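Long-range contacts in peptide amidase (PDB 1M22), which probably hydrolyses amide bonds as a peptide amidase of the amidase signature family, using a serine nucleophile: residues 29-34 with 80-85; 55-60 with 91-96; 101-106 with 343-348. All coordinates share one frame; numbering follows the deposited sequence.

Interaction 1 of 3, residues 29-34 with 80-85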
loop_
_atom_site.group_PDB
_atom_site.type_symbol
_atom_site.label_atom_id
_atom_site.label_comp_id
_atom_site.label_asym_id
_atom_site.label_seq_id
_atom_site.Cartn_x
_atom_site.Cartn_y
_atom_site.Cartn_z
ATOM N N THR A 29 6.469 -25.771 -3.931
ATOM C CA THR A 29 7.902 -25.493 -3.934
ATOM C C THR A 29 8.138 -23.997 -3.731
ATOM O O THR A 29 8.959 -23.587 -2.909
ATOM C CB THR A 29 8.553 -25.930 -5.265
ATOM O OG1 THR A 29 8.395 -27.346 -5.430
ATOM C CG2 THR A 29 10.034 -25.593 -5.275
ATOM N N LEU A 30 7.404 -23.183 -4.483
ATOM C CA LEU A 30 7.531 -21.732 -4.389
ATOM C C LEU A 30 7.138 -21.245 -2.995
ATOM O O LEU A 30 7.846 -20.440 -2.381
ATOM C CB LEU A 30 6.649 -21.074 -5.453
ATOM C CG LEU A 30 6.683 -19.550 -5.584
ATOM C CD1 LEU A 30 8.109 -19.066 -5.812
ATOM C CD2 LEU A 30 5.789 -19.136 -6.743
ATOM N N THR A 31 6.016 -21.751 -2.495
ATOM C CA THR A 31 5.526 -21.377 -1.177
ATOM C C THR A 31 6.520 -21.742 -0.076
ATOM O O THR A 31 6.828 -20.916 0.787
ATOM C CB THR A 31 4.162 -22.045 -0.898
ATOM O OG1 THR A 31 3.192 -21.529 -1.820
ATOM C CG2 THR A 31 3.699 -21.770 0.523
ATOM N N GLN A 32 7.032 -22.967 -0.103
ATOM C CA GLN A 32 7.982 -23.373 0.921
ATOM C C GLN A 32 9.289 -22.593 0.816
ATOM O O GLN A 32 9.955 -22.356 1.823
ATOM C CB GLN A 32 8.229 -24.885 0.850
ATOM C CG GLN A 32 6.953 -25.693 1.067
ATOM C CD GLN A 32 7.210 -27.122 1.505
ATOM O OE1 GLN A 32 7.283 -27.414 2.701
ATOM N NE2 GLN A 32 7.350 -28.019 0.541
ATOM N N ALA A 33 9.654 -22.181 -0.396
ATOM C CA ALA A 33 10.874 -21.404 -0.590
ATOM C C ALA A 33 10.727 -20.055 0.114
ATOM O O ALA A 33 11.646 -19.595 0.787
ATOM C CB ALA A 33 11.142 -21.193 -2.069
ATOM N N TYR A 34 9.571 -19.417 -0.045
ATOM C CA TYR A 34 9.344 -18.138 0.613
ATOM C C TYR A 34 9.315 -18.310 2.132
ATOM O O TYR A 34 9.877 -17.493 2.863
ATOM C CB TYR A 34 8.029 -17.509 0.140
ATOM C CG TYR A 34 8.103 -16.864 -1.227
ATOM C CD1 TYR A 34 9.064 -15.892 -1.514
ATOM C CD2 TYR A 34 7.182 -17.190 -2.221
ATOM C CE1 TYR A 34 9.105 -15.258 -2.757
ATOM C CE2 TYR A 34 7.212 -16.560 -3.466
ATOM C CZ TYR A 34 8.173 -15.596 -3.727
ATOM O OH TYR A 34 8.195 -14.958 -4.948
ATOM N N GLY A 80 -1.716 -20.243 -7.792
ATOM C CA GLY A 80 -0.530 -20.742 -7.114
ATOM C C GLY A 80 0.487 -19.703 -6.665
ATOM O O GLY A 80 1.523 -20.061 -6.115
ATOM N N ILE A 81 0.196 -18.423 -6.886
ATOM C CA ILE A 81 1.109 -17.340 -6.508
ATOM C C ILE A 81 0.984 -16.971 -5.027
ATOM O O ILE A 81 -0.092 -16.601 -4.569
ATOM C CB ILE A 81 0.831 -16.079 -7.363
ATOM C CG1 ILE A 81 1.082 -16.385 -8.841
ATOM C CG2 ILE A 81 1.693 -14.916 -6.885
ATOM C CD1 ILE A 81 2.525 -16.702 -9.183
ATOM N N PRO A 82 2.087 -17.072 -4.261
ATOM C CA PRO A 82 2.060 -16.740 -2.829
ATOM C C PRO A 82 2.149 -15.242 -2.560
ATOM O O PRO A 82 2.996 -14.551 -3.133
ATOM C CB PRO A 82 3.284 -17.471 -2.267
ATOM C CG PRO A 82 3.609 -18.510 -3.310
ATOM C CD PRO A 82 3.327 -17.788 -4.596
ATOM N N LEU A 83 1.297 -14.753 -1.665
ATOM C CA LEU A 83 1.288 -13.337 -1.320
ATOM C C LEU A 83 1.085 -13.094 0.171
ATOM O O LEU A 83 0.733 -14.008 0.922
ATOM C CB LEU A 83 0.205 -12.613 -2.130
ATOM C CG LEU A 83 -1.247 -13.091 -2.037
ATOM C CD1 LEU A 83 -1.860 -12.674 -0.705
ATOM C CD2 LEU A 83 -2.045 -12.491 -3.191
ATOM N N LEU A 84 1.327 -11.856 0.593
ATOM C CA LEU A 84 1.168 -11.452 1.991
ATOM C C LEU A 84 0.133 -10.336 2.101
ATOM O O LEU A 84 -0.040 -9.548 1.169
ATOM C CB LEU A 84 2.509 -10.986 2.559
ATOM C CG LEU A 84 3.531 -12.096 2.828
ATOM C CD1 LEU A 84 4.919 -11.493 2.911
ATOM C CD2 LEU A 84 3.183 -12.830 4.118
ATOM N N LEU A 85 -0.539 -10.264 3.248
ATOM C CA LEU A 85 -1.582 -9.267 3.489
ATOM C C LEU A 85 -1.310 -8.416 4.721
ATOM O O LEU A 85 -1.008 -8.955 5.785
ATOM C CB LEU A 85 -2.926 -9.966 3.707
ATOM C CG LEU A 85 -3.466 -10.917 2.642
ATOM C CD1 LEU A 85 -4.617 -11.719 3.224
ATOM C CD2 LEU A 85 -3.912 -10.128 1.422
#
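Thr31 and Pro82 bring the two backbones to 6.0 Å, CA to CA, where the segment of helix 29-34 passes the start of strand 82-85 with 9.3 Å between the axes and 45° between their directions. Pro82 is the hub on the strand side, and three helix side chains close around its ring, each nearest to a different carbon. Leu30 is nearest CD: its CG stands anti to the backbone N (chi1 -177°), and from there CD2 reaches CD of Pro82 at 3.5 Å, the two side chains crossing obliquely. Thr31 supplies a polar neighbour, OG1 lying 3.4 Å from CG of Pro82. That hydroxyl is hydrogen-bonded to the carbonyl O of Ser27 one turn back in the helix, which leaves its touch on the proline a plain van der Waals one. This is helix-on-sheet packing of an alpha/beta fold: helix 27-43 lies against the large mixed sheet, and Leu125 of the adjoining parallel strand 123-128 touches Thr31, Tyr34 and Pro82 alike. Tyr34 comes from one turn beyond Leu30, its side chain at about a right angle to the proline; CD2 of its ring lies 3.9 Å from CB of Pro82. Leu16 of helix 13-21 packs on both Leu30 and Tyr34.

Interaction 2 of 3, residues 55-60 with 91-96; sequences NPDALK and AAPMAT
An Asx turn at Asn55, overlaid on a type I beta turn to Ala58, leads from strand 51-54 into helix 58-70, and Pro93 and Met94 pack against it. Within the turn, OD1 of Asn55 accepts a hydrogen bond from the backbone N of Asp57, 2.9 Å away, the donor standing above the carbonyl plane, 70° out of it. The same oxygen lies 3.4 Å from CD of Pro93, a ring that follows a cis peptide bond. CG of Pro93 lies 3.4 Å from OD2 of Asp57, and the ring of Pro56 also reaches it, CG to CG at 3.8 Å, the rings sliding past each other in opposite directions. Met94 packs on CB and CG of Asn55: SD lies 3.6 Å from CB, and the bend at chi3 (-89°) turns CE to 3.8 Å from CG. ND2 of Asn55 is given to Val124 O and Glu61 OE2, which fixes the rotation of the group. The nearest atoms to Asn55 OD1 and Asp57 OD2 across the contact are ring carbons of Pro93, and no hydrogen bond joins the two segments; the join depends on van der Waals contact, while the polarity of Asn55 is spent on the turn, the neighbouring strand and helix 58-70.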
loop_
_atom_site.group_PDB
_atom_site.type_symbol
_atom_site.label_atom_id
_atom_site.label_comp_id
_atom_site.label_asym_id
_atom_site.label_seq_id
_atom_site.Cartn_x
_atom_site.Cartn_y
_atom_site.Cartn_z
ATOM N N ASN A 55 0.421 -18.059 7.858
ATOM C CA ASN A 55 -0.837 -18.751 7.646
ATOM C C ASN A 55 -0.565 -20.238 7.841
ATOM O O ASN A 55 0.194 -20.838 7.081
ATOM C CB ASN A 55 -1.355 -18.495 6.230
ATOM C CG ASN A 55 -2.604 -19.294 5.914
ATOM O OD1 ASN A 55 -3.227 -19.870 6.808
ATOM N ND2 ASN A 55 -2.983 -19.325 4.643
ATOM N N PRO A 56 -1.169 -20.852 8.870
ATOM C CA PRO A 56 -0.935 -22.281 9.096
ATOM C C PRO A 56 -1.396 -23.154 7.934
ATOM O O PRO A 56 -0.947 -24.291 7.792
ATOM C CB PRO A 56 -1.712 -22.557 10.381
ATOM C CG PRO A 56 -2.845 -21.587 10.302
ATOM C CD PRO A 56 -2.155 -20.324 9.828
ATOM N N ASP A 57 -2.277 -22.615 7.096
ATOM C CA ASP A 57 -2.798 -23.358 5.952
ATOM C C ASP A 57 -2.120 -23.017 4.628
ATOM O O ASP A 57 -2.606 -23.412 3.570
ATOM C CB ASP A 57 -4.303 -23.121 5.794
ATOM C CG ASP A 57 -5.106 -23.634 6.969
ATOM O OD1 ASP A 57 -4.684 -24.627 7.595
ATOM O OD2 ASP A 57 -6.173 -23.049 7.254
ATOM N N ALA A 58 -1.001 -22.300 4.679
ATOM C CA ALA A 58 -0.301 -21.916 3.453
ATOM C C ALA A 58 0.073 -23.110 2.581
ATOM O O ALA A 58 -0.202 -23.119 1.381
ATOM C CB ALA A 58 0.946 -21.113 3.789
ATOM N N LEU A 59 0.703 -24.116 3.182
ATOM C CA LEU A 59 1.112 -25.301 2.439
ATOM C C LEU A 59 -0.094 -26.063 1.899
ATOM O O LEU A 59 -0.072 -26.560 0.773
ATOM C CB LEU A 59 1.956 -26.219 3.328
ATOM C CG LEU A 59 2.495 -27.481 2.649
ATOM C CD1 LEU A 59 3.336 -27.099 1.436
ATOM C CD2 LEU A 59 3.319 -28.281 3.647
ATOM N N LYS A 60 -1.144 -26.151 2.710
ATOM C CA LYS A 60 -2.365 -26.836 2.305
ATOM C C LYS A 60 -2.953 -26.150 1.074
ATOM O O LYS A 60 -3.353 -26.810 0.115
ATOM C CB LYS A 60 -3.388 -26.816 3.445
ATOM C CG LYS A 60 -4.725 -27.462 3.096
ATOM C CD LYS A 60 -5.687 -27.450 4.277
ATOM C CE LYS A 60 -6.115 -26.039 4.642
ATOM N NZ LYS A 60 -6.870 -25.384 3.537
ATOM N N ALA A 91 -8.501 -12.103 7.217
ATOM C CA ALA A 91 -8.131 -13.290 6.454
ATOM C C ALA A 91 -8.032 -14.516 7.354
ATOM O O ALA A 91 -7.095 -14.647 8.138
ATOM C CB ALA A 91 -6.802 -13.066 5.731
ATOM N N ALA A 92 -9.007 -15.410 7.241
ATOM C CA ALA A 92 -9.002 -16.629 8.037
ATOM C C ALA A 92 -7.871 -17.523 7.534
ATOM O O ALA A 92 -7.501 -17.462 6.362
ATOM C CB ALA A 92 -10.340 -17.342 7.901
ATOM N N PRO A 93 -7.313 -18.375 8.409
ATOM C CA PRO A 93 -7.654 -18.570 9.821
ATOM C C PRO A 93 -6.757 -17.771 10.764
ATOM O O PRO A 93 -6.688 -18.052 11.961
ATOM C CB PRO A 93 -7.458 -20.066 9.996
ATOM C CG PRO A 93 -6.205 -20.288 9.206
ATOM C CD PRO A 93 -6.420 -19.453 7.943
ATOM N N MET A 94 -6.065 -16.778 10.221
ATOM C CA MET A 94 -5.165 -15.949 11.011
ATOM C C MET A 94 -5.925 -14.863 11.754
ATOM O O MET A 94 -7.098 -14.609 11.489
ATOM C CB MET A 94 -4.134 -15.294 10.095
ATOM C CG MET A 94 -3.347 -16.280 9.254
ATOM S SD MET A 94 -2.770 -15.551 7.712
ATOM C CE MET A 94 -4.173 -15.900 6.650
ATOM N N ALA A 95 -5.251 -14.227 12.700
ATOM C CA ALA A 95 -5.871 -13.142 13.433
ATOM C C ALA A 95 -5.699 -11.895 12.579
ATOM O O ALA A 95 -4.893 -11.879 11.648
ATOM C CB ALA A 95 -5.184 -12.949 14.780
ATOM N N THR A 96 -6.486 -10.869 12.874
ATOM C CA THR A 96 -6.385 -9.588 12.186
ATOM C C THR A 96 -6.321 -8.632 13.368
ATOM O O THR A 96 -7.340 -8.272 13.951
ATOM C CB THR A 96 -7.616 -9.307 11.304
ATOM O OG1 THR A 96 -7.679 -10.287 10.258
ATOM C CG2 THR A 96 -7.510 -7.925 10.672
#

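Interaction 3 of 3, residues 101-106 with 343-348; sequences LALQGF and APLRSL
Phe106 and Ala343 make the CH-pi contact here: CB of Ala343 sits over one face of the ring, 4.0 Å from its centroid and 20° off the normal, shifted toward the rim. The ring atom CE1 also lies 3.6 Å from CA of Ala343, so the backbone shares in the touch. The remaining side-chain contacts are apolar packing. Pro344 meets two side chains of the 101-106 segment, its CD 3.8 Å from CD1 of Phe106 and its CG 3.8 Å from CD2 of Leu103; both side chains cross the proline at about a right angle. CD2 of Leu103 reaches further, to CD1 of Leu345 at 4.1 Å. That leucine methyl, CD1 of Leu345, meets CB of Ala102 at 3.7 Å. A type I beta turn from Leu103 to Phe106, closed by the bond from Phe106 N to Leu103 O, carries Leu103 and Phe106 at its two ends, and both reach Pro344. The 343-348 segment links helix 319-340 to helix 348-357, whose N-cap is Ser347, its OG bonded to the backbone N of Asp350. Tyr337 of the first helix touches Phe106, Phe338 packs on Ala343 and Leu345, and Phe354 of the second helix touches Ala102.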
loop_
_atom_site.group_PDB
_atom_site.type_symbol
_atom_site.label_atom_id
_atom_site.label_comp_id
_atom_site.label_asym_id
_atom_site.label_seq_id
_atom_site.Cartn_x
_atom_site.Cartn_y
_atom_site.Cartn_z
ATOM N N LEU A 101 -2.285 -5.723 20.663
ATOM C CA LEU A 101 -2.416 -6.900 21.510
ATOM C C LEU A 101 -3.890 -7.145 21.845
ATOM O O LEU A 101 -4.274 -8.250 22.225
ATOM C CB LEU A 101 -1.609 -6.718 22.798
ATOM C CG LEU A 101 -0.089 -6.727 22.622
ATOM C CD1 LEU A 101 0.584 -6.409 23.947
ATOM C CD2 LEU A 101 0.359 -8.087 22.109
ATOM N N ALA A 102 -4.714 -6.113 21.688
ATOM C CA ALA A 102 -6.140 -6.223 21.981
ATOM C C ALA A 102 -6.871 -7.187 21.045
ATOM O O ALA A 102 -7.895 -7.763 21.416
ATOM C CB ALA A 102 -6.788 -4.845 21.916
ATOM N N LEU A 103 -6.344 -7.372 19.837
ATOM C CA LEU A 103 -6.979 -8.259 18.865
ATOM C C LEU A 103 -6.131 -9.472 18.483
ATOM O O LEU A 103 -6.325 -10.060 17.418
ATOM C CB LEU A 103 -7.330 -7.474 17.597
ATOM C CG LEU A 103 -8.277 -6.283 17.749
ATOM C CD1 LEU A 103 -8.416 -5.582 16.410
ATOM C CD2 LEU A 103 -9.631 -6.752 18.253
ATOM N N GLN A 104 -5.202 -9.856 19.353
ATOM C CA GLN A 104 -4.330 -10.995 19.082
ATOM C C GLN A 104 -5.071 -12.320 18.905
ATOM O O GLN A 104 -4.554 -13.241 18.275
ATOM C CB GLN A 104 -3.292 -11.140 20.197
ATOM C CG GLN A 104 -3.890 -11.349 21.577
ATOM C CD GLN A 104 -2.836 -11.614 22.632
ATOM O OE1 GLN A 104 -1.923 -10.812 22.830
ATOM N NE2 GLN A 104 -2.960 -12.743 23.320
ATOM N N GLY A 105 -6.275 -12.418 19.461
ATOM C CA GLY A 105 -7.044 -13.646 19.343
ATOM C C GLY A 105 -8.308 -13.485 18.518
ATOM O O GLY A 105 -9.198 -14.337 18.536
ATOM N N PHE A 106 -8.378 -12.379 17.788
ATOM C CA PHE A 106 -9.521 -12.053 16.943
ATOM C C PHE A 106 -9.246 -12.563 15.525
ATOM O O PHE A 106 -8.349 -12.066 14.843
ATOM C CB PHE A 106 -9.717 -10.536 16.972
ATOM C CG PHE A 106 -10.752 -10.024 16.017
ATOM C CD1 PHE A 106 -12.066 -10.475 16.073
ATOM C CD2 PHE A 106 -10.416 -9.053 15.083
ATOM C CE1 PHE A 106 -13.031 -9.958 15.208
ATOM C CE2 PHE A 106 -11.366 -8.534 14.219
ATOM C CZ PHE A 106 -12.677 -8.985 14.281
ATOM N N ALA A 343 -15.958 -8.190 17.241
ATOM C CA ALA A 343 -14.635 -8.196 17.850
ATOM C C ALA A 343 -14.754 -8.206 19.373
ATOM O O ALA A 343 -15.818 -7.908 19.923
ATOM C CB ALA A 343 -13.849 -6.970 17.389
ATOM N N PRO A 344 -13.664 -8.562 20.075
ATOM C CA PRO A 344 -13.677 -8.598 21.543
ATOM C C PRO A 344 -13.796 -7.189 22.130
ATOM O O PRO A 344 -14.122 -7.017 23.306
ATOM C CB PRO A 344 -12.355 -9.283 21.884
ATOM C CG PRO A 344 -11.464 -8.886 20.746
ATOM C CD PRO A 344 -12.372 -9.038 19.549
ATOM N N LEU A 345 -13.519 -6.191 21.295
ATOM C CA LEU A 345 -13.624 -4.785 21.674
ATOM C C LEU A 345 -14.914 -4.305 21.024
ATOM O O LEU A 345 -15.182 -4.638 19.869
ATOM C CB LEU A 345 -12.449 -3.979 21.113
ATOM C CG LEU A 345 -11.037 -4.342 21.575
ATOM C CD1 LEU A 345 -10.016 -3.545 20.772
ATOM C CD2 LEU A 345 -10.896 -4.058 23.063
ATOM N N ARG A 346 -15.708 -3.527 21.750
ATOM C CA ARG A 346 -16.977 -3.042 21.220
ATOM C C ARG A 346 -16.988 -1.546 20.937
ATOM O O ARG A 346 -17.862 -1.049 20.229
ATOM C CB ARG A 346 -18.105 -3.382 22.199
ATOM C CG ARG A 346 -18.242 -4.870 22.494
ATOM C CD ARG A 346 -19.129 -5.124 23.707
ATOM N NE ARG A 346 -20.490 -4.629 23.526
ATOM C CZ ARG A 346 -21.339 -5.082 22.607
ATOM N NH1 ARG A 346 -20.970 -6.047 21.775
ATOM N NH2 ARG A 346 -22.561 -4.572 22.523
ATOM N N SER A 347 -16.016 -0.826 21.485
ATOM C CA SER A 347 -15.963 0.614 21.284
ATOM C C SER A 347 -14.540 1.137 21.314
ATOM O O SER A 347 -13.611 0.437 21.720
ATOM C CB SER A 347 -16.762 1.323 22.375
ATOM O OG SER A 347 -16.135 1.148 23.633
ATOM N N LEU A 348 -14.381 2.381 20.880
ATOM C CA LEU A 348 -13.079 3.017 20.887
ATOM C C LEU A 348 -12.679 3.209 22.350
ATOM O O LEU A 348 -11.506 3.116 22.700
ATOM C CB LEU A 348 -13.149 4.355 20.151
ATOM C CG LEU A 348 -11.870 5.184 20.037
ATOM C CD1 LEU A 348 -10.692 4.308 19.635
ATOM C CD2 LEU A 348 -12.094 6.289 19.016
#

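How the interactions relate
From the N terminus, interaction 1 joins helix 27-43 to strand 82-86 and closes a loop holding strand 51-54 and helix 58-70. Interaction 2 begins inside that loop, at residues 55-60, and ends beyond it at 91-96, so the two cross along the chain. They also touch in space: Leu85 packs on Ala91, and Gln32 on Leu59. Interaction 3 follows in series, bringing residues 101-106 to 343-348 across more than two hundred residues. It meets interaction 2 through a probable hydrogen bond from Thr96 N to Phe106 O, but stays about 12 Å from interaction 1 at the nearest atoms. Together they connect one end of the large sheet, through the loop before helix 112-119, to helices 319-340 and 348-357.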